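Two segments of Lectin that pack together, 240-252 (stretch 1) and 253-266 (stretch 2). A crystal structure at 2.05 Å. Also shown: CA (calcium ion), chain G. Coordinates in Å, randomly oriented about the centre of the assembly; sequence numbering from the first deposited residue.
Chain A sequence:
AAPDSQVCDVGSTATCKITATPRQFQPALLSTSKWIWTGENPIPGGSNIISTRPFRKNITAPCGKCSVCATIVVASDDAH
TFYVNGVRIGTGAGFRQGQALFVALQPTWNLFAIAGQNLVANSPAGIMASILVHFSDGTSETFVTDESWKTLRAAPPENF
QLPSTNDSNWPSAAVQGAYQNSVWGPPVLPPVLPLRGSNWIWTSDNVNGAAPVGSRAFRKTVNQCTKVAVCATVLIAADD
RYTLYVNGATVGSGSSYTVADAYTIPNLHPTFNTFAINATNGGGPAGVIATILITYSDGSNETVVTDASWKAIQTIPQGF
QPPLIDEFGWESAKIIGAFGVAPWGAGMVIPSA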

ATOM      1  N   ASP A 240      -7.906 -15.762  26.438  1.00 26.59           N
ATOM      2  CA  ASP A 240      -9.248 -15.641  27.022  1.00 25.64           C
ATOM      3  C   ASP A 240     -10.203 -14.666  26.336  1.00 21.95           C
ATOM      4  O   ASP A 240     -11.418 -14.828  26.429  1.00 24.42           O
ATOM      5  N   ARG A 241      -9.664 -13.622  25.711  1.00 19.92           N
ATOM      6  CA  ARG A 241     -10.496 -12.550  25.171  1.00 22.23           C
ATOM      7  C   ARG A 241      -9.671 -11.761  24.163  1.00 22.60           C
ATOM      8  O   ARG A 241      -8.448 -11.890  24.104  1.00 22.05           O
ATOM      9  N   TYR A 242     -10.353 -10.918  23.386  1.00 21.30           N
ATOM     10  CA  TYR A 242      -9.688 -10.125  22.356  1.00 23.90           C
ATOM     11  C   TYR A 242     -10.468  -8.839  22.140  1.00 27.64           C
ATOM     12  O   TYR A 242     -11.666  -8.760  22.420  1.00 25.50           O
ATOM     13  N   THR A 243      -9.777  -7.843  21.596  1.00 23.70           N
ATOM     14  CA  THR A 243     -10.409  -6.707  20.948  1.00 26.61           C
ATOM     15  C   THR A 243      -9.814  -6.582  19.554  1.00 25.89           C
ATOM     16  O   THR A 243      -8.593  -6.673  19.388  1.00 26.41           O
ATOM     17  N   LEU A 244     -10.675  -6.373  18.564  1.00 22.53           N
ATOM     18  CA  LEU A 244     -10.295  -6.371  17.160  1.00 24.30           C
ATOM     19  C   LEU A 244     -10.449  -4.969  16.594  1.00 22.27           C
ATOM     20  O   LEU A 244     -11.475  -4.318  16.828  1.00 21.73           O
ATOM     21  N   TYR A 245      -9.444  -4.530  15.829  1.00 21.06           N
ATOM     22  CA  TYR A 245      -9.422  -3.233  15.160  1.00 23.84           C
ATOM     23  C   TYR A 245      -9.122  -3.415  13.676  1.00 22.35           C
ATOM     24  O   TYR A 245      -8.395  -4.333  13.283  1.00 23.10           O
ATOM     25  N   VAL A 246      -9.664  -2.518  12.849  1.00 24.00           N
ATOM     26  CA  VAL A 246      -9.289  -2.435  11.439  1.00 22.73           C
ATOM     27  C   VAL A 246      -8.996  -0.973  11.116  1.00 25.02           C
ATOM     28  O   VAL A 246      -9.825  -0.093  11.377  1.00 23.17           O
ATOM     29  N   ASN A 247      -7.796  -0.717  10.592  1.00 25.31           N
ATOM     30  CA  ASN A 247      -7.319   0.642  10.319  1.00 32.96           C
ATOM     31  C   ASN A 247      -7.511   1.561  11.525  1.00 35.03           C
ATOM     32  O   ASN A 247      -7.878   2.729  11.393  1.00 31.36           O
ATOM     33  N   GLY A 248      -7.273   1.019  12.719  1.00 30.91           N
ATOM     34  CA  GLY A 248      -7.353   1.794  13.943  1.00 31.94           C
ATOM     35  C   GLY A 248      -8.738   1.949  14.531  1.00 33.42           C
ATOM     36  O   GLY A 248      -8.860   2.438  15.661  1.00 38.77           O
ATOM     37  N   ALA A 249      -9.786   1.558  13.816  1.00 30.33           N
ATOM     38  CA  ALA A 249     -11.142   1.678  14.325  1.00 35.18           C
ATOM     39  C   ALA A 249     -11.552   0.388  15.025  1.00 32.57           C
ATOM     40  O   ALA A 249     -11.243  -0.710  14.555  1.00 25.27           O
ATOM     41  N   THR A 250     -12.240   0.531  16.156  1.00 29.99           N
ATOM     42  CA  THR A 250     -12.701  -0.626  16.909  1.00 37.62           C
ATOM     43  C   THR A 250     -13.775  -1.364  16.127  1.00 37.48           C
ATOM     44  O   THR A 250     -14.754  -0.763  15.689  1.00 42.56           O
ATOM     45  N   VAL A 251     -13.587  -2.665  15.936  1.00 27.55           N
ATOM     46  CA  VAL A 251     -14.591  -3.507  15.289  1.00 28.45           C
ATOM     47  C   VAL A 251     -15.442  -4.243  16.312  1.00 34.16           C
ATOM     48  O   VAL A 251     -16.669  -4.212  16.243  1.00 31.11           O
ATOM     49  N   GLY A 252     -14.810  -4.903  17.277  1.00 28.94           N
ATOM     50  CA  GLY A 252     -15.571  -5.639  18.271  1.00 25.91           C
ATOM     51  C   GLY A 252     -14.650  -6.330  19.250  1.00 26.62           C
ATOM     52  O   GLY A 252     -13.421  -6.307  19.117  1.00 27.09           O
ATOM     53  N   SER A 253     -15.278  -6.969  20.230  1.00 28.94           N
ATOM     54  CA  SER A 253     -14.596  -7.658  21.312  1.00 27.35           C
ATOM     55  C   SER A 253     -15.336  -8.946  21.613  1.00 23.51           C
ATOM     56  O   SER A 253     -16.536  -9.059  21.355  1.00 26.28           O
ATOM     57  N   GLY A 254     -14.616  -9.910  22.180  1.00 24.13           N
ATOM     58  CA  GLY A 254     -15.227 -11.151  22.608  1.00 25.57           C
ATOM     59  C   GLY A 254     -14.434 -11.722  23.763  1.00 27.45           C
ATOM     60  O   GLY A 254     -13.325 -11.276  24.058  1.00 25.21           O
ATOM     61  N   SER A 255     -15.023 -12.723  24.426  1.00 25.99           N
ATOM     62  CA  SER A 255     -14.367 -13.345  25.574  1.00 27.34           C
ATOM     63  C   SER A 255     -14.679 -14.830  25.660  1.00 29.66           C
ATOM     64  O   SER A 255     -14.780 -15.380  26.762  1.00 27.42           O
ATOM     65  N   SER A 256     -14.818 -15.497  24.522  1.00 28.43           N
ATOM     66  CA  SER A 256     -15.135 -16.916  24.498  1.00 28.61           C
ATOM     67  C   SER A 256     -14.193 -17.631  23.546  1.00 26.86           C
ATOM     68  O   SER A 256     -13.958 -17.158  22.428  1.00 27.41           O
ATOM     69  N   TYR A 257     -13.654 -18.768  23.984  1.00 25.08           N
ATOM     70  CA  TYR A 257     -12.903 -19.636  23.093  1.00 24.76           C
ATOM     71  C   TYR A 257     -13.724 -20.837  22.648  1.00 24.08           C
ATOM     72  O   TYR A 257     -13.185 -21.746  22.009  1.00 27.93           O
ATOM     73  N   THR A 258     -15.022 -20.855  22.950  1.00 24.28           N
ATOM     74  CA  THR A 258     -15.906 -21.891  22.432  1.00 25.38           C
ATOM     75  C   THR A 258     -16.971 -21.360  21.483  1.00 24.68           C
ATOM     76  O   THR A 258     -17.584 -22.152  20.759  1.00 26.47           O
ATOM     77  N   VAL A 259     -17.209 -20.053  21.471  1.00 28.14           N
ATOM     78  CA  VAL A 259     -18.173 -19.436  20.570  1.00 22.81           C
ATOM     79  C   VAL A 259     -17.451 -18.305  19.849  1.00 21.30           C
ATOM     80  O   VAL A 259     -17.095 -17.297  20.473  1.00 23.72           O
ATOM     81  N   ALA A 260     -17.216 -18.475  18.542  1.00 23.87           N
ATOM     82  CA  ALA A 260     -16.498 -17.477  17.758  1.00 20.96           C
ATOM     83  C   ALA A 260     -17.416 -16.322  17.366  1.00 23.83           C
ATOM     84  O   ALA A 260     -18.640 -16.465  17.273  1.00 22.46           O
ATOM     85  N   ASP A 261     -16.805 -15.168  17.107  1.00 18.81           N
ATOM     86  CA  ASP A 261     -17.523 -13.976  16.667  1.00 19.34           C
ATOM     87  C   ASP A 261     -17.198 -13.675  15.211  1.00 22.56           C
ATOM     88  O   ASP A 261     -16.057 -13.846  14.780  1.00 22.08           O
ATOM     89  N   ALA A 262     -18.199 -13.205  14.462  1.00 19.91           N
ATOM     90  CA  ALA A 262     -18.028 -12.819  13.066  1.00 20.01           C
ATOM     91  C   ALA A 262     -18.435 -11.367  12.870  1.00 20.95           C
ATOM     92  O   ALA A 262     -19.409 -10.895  13.472  1.00 20.71           O
ATOM     93  N   TYR A 263     -17.688 -10.668  12.013  1.00 16.78           N
ATOM     94  CA  TYR A 263     -17.890  -9.252  11.755  1.00 20.73           C
ATOM     95  C   TYR A 263     -17.830  -8.976  10.262  1.00 23.52           C
ATOM     96  O   TYR A 263     -17.106  -9.646   9.521  1.00 21.78           O
ATOM     97  N   THR A 264     -18.576  -7.958   9.838  1.00 20.44           N
ATOM     98  CA  THR A 264     -18.518  -7.446   8.474  1.00 18.98           C
ATOM     99  C   THR A 264     -17.862  -6.071   8.490  1.00 21.85           C
ATOM    100  O   THR A 264     -18.222  -5.222   9.312  1.00 22.89           O
ATOM    101  N   ILE A 265     -16.894  -5.864   7.602  1.00 19.21           N
ATOM    102  CA  ILE A 265     -16.222  -4.575   7.437  1.00 19.92           C
ATOM    103  C   ILE A 265     -16.617  -4.077   6.055  1.00 24.46           C
ATOM    104  O   ILE A 265     -16.012  -4.494   5.060  1.00 22.57           O
ATOM    105  N   PRO A 266     -17.631  -3.223   5.935  1.00 24.75           N
ATOM    106  CA  PRO A 266     -18.143  -2.840   4.612  1.00 23.01           C
ATOM    107  C   PRO A 266     -17.426  -1.654   3.992  1.00 28.16           C
ATOM    108  O   PRO A 266     -17.786  -1.253   2.880  1.00 27.05           O
TER

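A β hairpin whose outgoing strand runs on into the next segment often packs against a later strand by a simple rule: apolar side chains fill the middle, and polar groups close the margin. The lectin segments 240-252 and 253-266 illustrate it, burying 671 Å² between them. At the centre, Val246, Val251 and Leu244 all point toward strand 261-265, where alternation directs Asp261, Tyr263 and Ile265 toward the first segment while Ala262 and Thr264 face away. Ile265, with both chi angles m, receives two valines: its CD1 lies 3.7 Å from Val251 CG2, and its CG2 lies 4.0 Å from CG1 of Val246, a p rotamer. Val251, in the t rotamer, also reaches Tyr263, its CG1 sitting 3.6 Å from Tyr263 CG. Leu244 (chi1 t, chi2 p) adds CD2 at 4.0 Å from Tyr263 CD2.

Tyr263 (chi1 m) carries the contact from apolar to polar. Its ring passes so close to Gly252 that an ideal CB there would fall 2.3 Å from Tyr263 CE1; the bare glycine makes room. Beyond the ring, Tyr263 OH lies 2.8 Å from Tyr242 OH, near the plane of both rings, well placed for a hydrogen bond although its proton has another acceptor within reach. Tyr242, chi1 p, in turn donates from OH to Asp261 OD2 at 2.6 Å, so that a buried phenol is paired with a carboxylate held by an m rotamer. One face of the Tyr242 ring is covered by the backbone of Gly254, where an ideal CB would clash with both Tyr242 CE2, at 2.6 Å, and Asp261 OD2, at 2.1 Å. The same two residues are joined through the main chain: Tyr242 N donates to Gly254 O at 3.1 Å, and Gly254 N to Tyr242 O at 3.2 Å.

On the opposite sheet face from Tyr242, Thr243 and Ser253 form the neighbouring antiparallel pair. Both are m rotamers, which brings Thr243 OG1 and Ser253 OG to 2.9 Å, a hydrogen bond in which either hydroxyl could donate.

At the exposed margin Arg241 (chi1 p, chi2 t, chi3 p) lays one guanidinium face over Ser255 CB, 3.8 Å from its NH1. A water bridges the segments, accepting from Arg241 NH1 at 2.9 Å and donating to Gly254 O at 3.1 Å. Asp240, chi1 m, ends the series: OD1 approaches the ring edge of Tyr257, 4.3 Å from CE2, while OD2 binds the calcium ion CA at 2.6 Å, alongside ligands from elsewhere in the structure.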

ATOM      1  CB  ASP A 240      -9.119 -15.189  28.485  1.00 25.77           C
ATOM      2  CG  ASP A 240      -8.886 -16.339  29.429  1.00 32.14           C
ATOM      3  OD1 ASP A 240      -9.863 -17.056  29.727  1.00 33.05           O
ATOM      4  OD2 ASP A 240      -7.728 -16.538  29.852  1.00 30.01           O
ATOM      5  CB  ARG A 241     -11.012 -11.628  26.286  1.00 26.57           C
ATOM      6  CG  ARG A 241      -9.887 -10.928  27.060  1.00 31.31           C
ATOM      7  CD  ARG A 241     -10.417  -9.902  28.067  1.00 38.81           C
ATOM      8  NE  ARG A 241     -11.330 -10.507  29.035  1.00 51.46           N
ATOM      9  CZ  ARG A 241     -12.644 -10.290  29.073  1.00 59.51           C
ATOM     10  NH1 ARG A 241     -13.214  -9.468  28.199  1.00 57.73           N
ATOM     11  NH2 ARG A 241     -13.392 -10.897  29.989  1.00 61.35           N
ATOM     12  CB  TYR A 242      -9.595 -10.872  21.011  1.00 21.51           C
ATOM     13  CG  TYR A 242     -10.957 -10.969  20.364  1.00 24.42           C
ATOM     14  CD1 TYR A 242     -11.423  -9.970  19.518  1.00 22.89           C
ATOM     15  CD2 TYR A 242     -11.806 -12.030  20.655  1.00 23.72           C
ATOM     16  CE1 TYR A 242     -12.696 -10.030  18.967  1.00 23.44           C
ATOM     17  CE2 TYR A 242     -13.077 -12.110  20.098  1.00 23.85           C
ATOM     18  CZ  TYR A 242     -13.513 -11.104  19.259  1.00 24.65           C
ATOM     19  OH  TYR A 242     -14.775 -11.164  18.715  1.00 23.59           O
ATOM     20  CB  THR A 243     -10.212  -5.407  21.739  1.00 29.98           C
ATOM     21  OG1 THR A 243     -10.799  -5.553  23.037  1.00 39.10           O
ATOM     22  CG2 THR A 243     -10.896  -4.247  21.027  1.00 41.35           C
ATOM     23  CB  LEU A 244     -11.165  -7.340  16.364  1.00 23.28           C
ATOM     24  CG  LEU A 244     -11.018  -7.296  14.841  1.00 24.45           C
ATOM     25  CD1 LEU A 244      -9.646  -7.842  14.424  1.00 21.55           C
ATOM     26  CD2 LEU A 244     -12.151  -8.088  14.199  1.00 23.87           C
ATOM     27  CB  TYR A 245      -8.347  -2.304  15.761  1.00 22.21           C
ATOM     28  CG  TYR A 245      -8.447  -2.120  17.259  1.00 23.25           C
ATOM     29  CD1 TYR A 245      -7.942  -3.077  18.132  1.00 27.35           C
ATOM     30  CD2 TYR A 245      -9.041  -0.980  17.798  1.00 24.92           C
ATOM     31  CE1 TYR A 245      -8.030  -2.913  19.503  1.00 30.28           C
ATOM     32  CE2 TYR A 245      -9.135  -0.805  19.165  1.00 34.08           C
ATOM     33  CZ  TYR A 245      -8.631  -1.775  20.015  1.00 37.73           C
ATOM     34  OH  TYR A 245      -8.722  -1.608  21.379  1.00 38.34           O
ATOM     35  CB  VAL A 246     -10.366  -3.018  10.496  1.00 29.87           C
ATOM     36  CG1 VAL A 246     -11.653  -2.236  10.558  1.00 39.10           C
ATOM     37  CG2 VAL A 246      -9.855  -3.050   9.063  1.00 26.45           C
ATOM     38  CB  ASN A 247      -7.999   1.207   9.076  1.00 34.90           C
ATOM     39  CG  ASN A 247      -7.724   0.362   7.859  1.00 42.80           C
ATOM     40  OD1 ASN A 247      -6.615  -0.155   7.703  1.00 39.69           O
ATOM     41  ND2 ASN A 247      -8.736   0.181   7.007  1.00 40.20           N
ATOM     42  CB  ALA A 249     -12.118   1.994  13.189  1.00 36.69           C
ATOM     43  CB  THR A 250     -13.253  -0.196  18.263  1.00 42.00           C
ATOM     44  OG1 THR A 250     -12.258   0.557  18.958  1.00 42.95           O
ATOM     45  CG2 THR A 250     -13.616  -1.424  19.093  1.00 46.32           C
ATOM     46  CB  VAL A 251     -13.926  -4.489  14.304  1.00 32.33           C
ATOM     47  CG1 VAL A 251     -14.953  -5.480  13.777  1.00 31.63           C
ATOM     48  CG2 VAL A 251     -13.315  -3.720  13.159  1.00 35.28           C
ATOM     49  CB  SER A 253     -14.545  -6.791  22.583  1.00 29.56           C
ATOM     50  OG  SER A 253     -13.663  -5.710  22.400  1.00 36.79           O
ATOM     51  CB  SER A 255     -14.769 -12.647  26.887  1.00 31.61           C
ATOM     52  OG  SER A 255     -16.178 -12.586  27.024  1.00 31.67           O
ATOM     53  CB  SER A 256     -16.589 -17.155  24.072  1.00 24.39           C
ATOM     54  OG  SER A 256     -16.833 -18.547  23.986  1.00 25.51           O
ATOM     55  CB  TYR A 257     -11.586 -20.080  23.746  1.00 27.30           C
ATOM     56  CG  TYR A 257     -11.694 -20.627  25.166  1.00 32.74           C
ATOM     57  CD1 TYR A 257     -11.890 -21.978  25.397  1.00 32.40           C
ATOM     58  CD2 TYR A 257     -11.565 -19.783  26.268  1.00 38.42           C
ATOM     59  CE1 TYR A 257     -11.972 -22.488  26.700  1.00 35.23           C
ATOM     60  CE2 TYR A 257     -11.657 -20.276  27.567  1.00 37.41           C
ATOM     61  CZ  TYR A 257     -11.855 -21.629  27.773  1.00 40.34           C
ATOM     62  OH  TYR A 257     -11.943 -22.115  29.063  1.00 45.48           O
ATOM     63  CB  THR A 258     -16.602 -22.629  23.585  1.00 25.38           C
ATOM     64  OG1 THR A 258     -17.314 -21.683  24.389  1.00 24.13           O
ATOM     65  CG2 THR A 258     -15.573 -23.362  24.453  1.00 32.47           C
ATOM     66  CB  VAL A 259     -19.411 -18.919  21.317  1.00 23.90           C
ATOM     67  CG1 VAL A 259     -20.369 -18.226  20.345  1.00 23.03           C
ATOM     68  CG2 VAL A 259     -20.117 -20.077  22.058  1.00 23.92           C
ATOM     69  CB  ALA A 260     -15.898 -18.106  16.496  1.00 17.61           C
ATOM     70  CB  ASP A 261     -17.146 -12.778  17.531  1.00 19.42           C
ATOM     71  CG  ASP A 261     -17.364 -13.049  19.000  1.00 25.58           C
ATOM     72  OD1 ASP A 261     -18.451 -13.566  19.328  1.00 23.69           O
ATOM     73  OD2 ASP A 261     -16.441 -12.798  19.809  1.00 24.12           O
ATOM     74  CB  ALA A 262     -18.840 -13.725  12.122  1.00 19.21           C
ATOM     75  CB  TYR A 263     -16.831  -8.385  12.449  1.00 20.58           C
ATOM     76  CG  TYR A 263     -16.763  -8.600  13.936  1.00 25.33           C
ATOM     77  CD1 TYR A 263     -17.602  -7.894  14.792  1.00 23.66           C
ATOM     78  CD2 TYR A 263     -15.857  -9.505  14.490  1.00 22.69           C
ATOM     79  CE1 TYR A 263     -17.552  -8.088  16.168  1.00 23.70           C
ATOM     80  CE2 TYR A 263     -15.794  -9.700  15.865  1.00 23.88           C
ATOM     81  CZ  TYR A 263     -16.644  -8.984  16.695  1.00 22.11           C
ATOM     82  OH  TYR A 263     -16.589  -9.174  18.055  1.00 25.21           O
ATOM     83  CB  THR A 264     -19.923  -7.362   7.864  1.00 24.48           C
ATOM     84  OG1 THR A 264     -20.420  -8.688   7.640  1.00 24.31           O
ATOM     85  CG2 THR A 264     -19.910  -6.576   6.539  1.00 22.84           C
ATOM     86  CB  ILE A 265     -14.691  -4.692   7.547  1.00 22.13           C
ATOM     87  CG1 ILE A 265     -14.271  -5.582   8.724  1.00 29.53           C
ATOM     88  CG2 ILE A 265     -14.039  -3.286   7.560  1.00 22.56           C
ATOM     89  CD1 ILE A 265     -14.684  -5.079  10.057  1.00 33.78           C
ATOM     90  CB  PRO A 266     -19.603  -2.474   4.925  1.00 22.34           C
ATOM     91  CG  PRO A 266     -19.503  -1.833   6.289  1.00 27.38           C
ATOM     92  CD  PRO A 266     -18.385  -2.582   7.027  1.00 23.61           C
TER
HETATM   93 CA    CA G 404      -6.344 -18.675  29.258  1.00 31.38          CA
HETATM   94  O   HOH W   1     -12.667  -8.605  25.450  1.00 38.29           O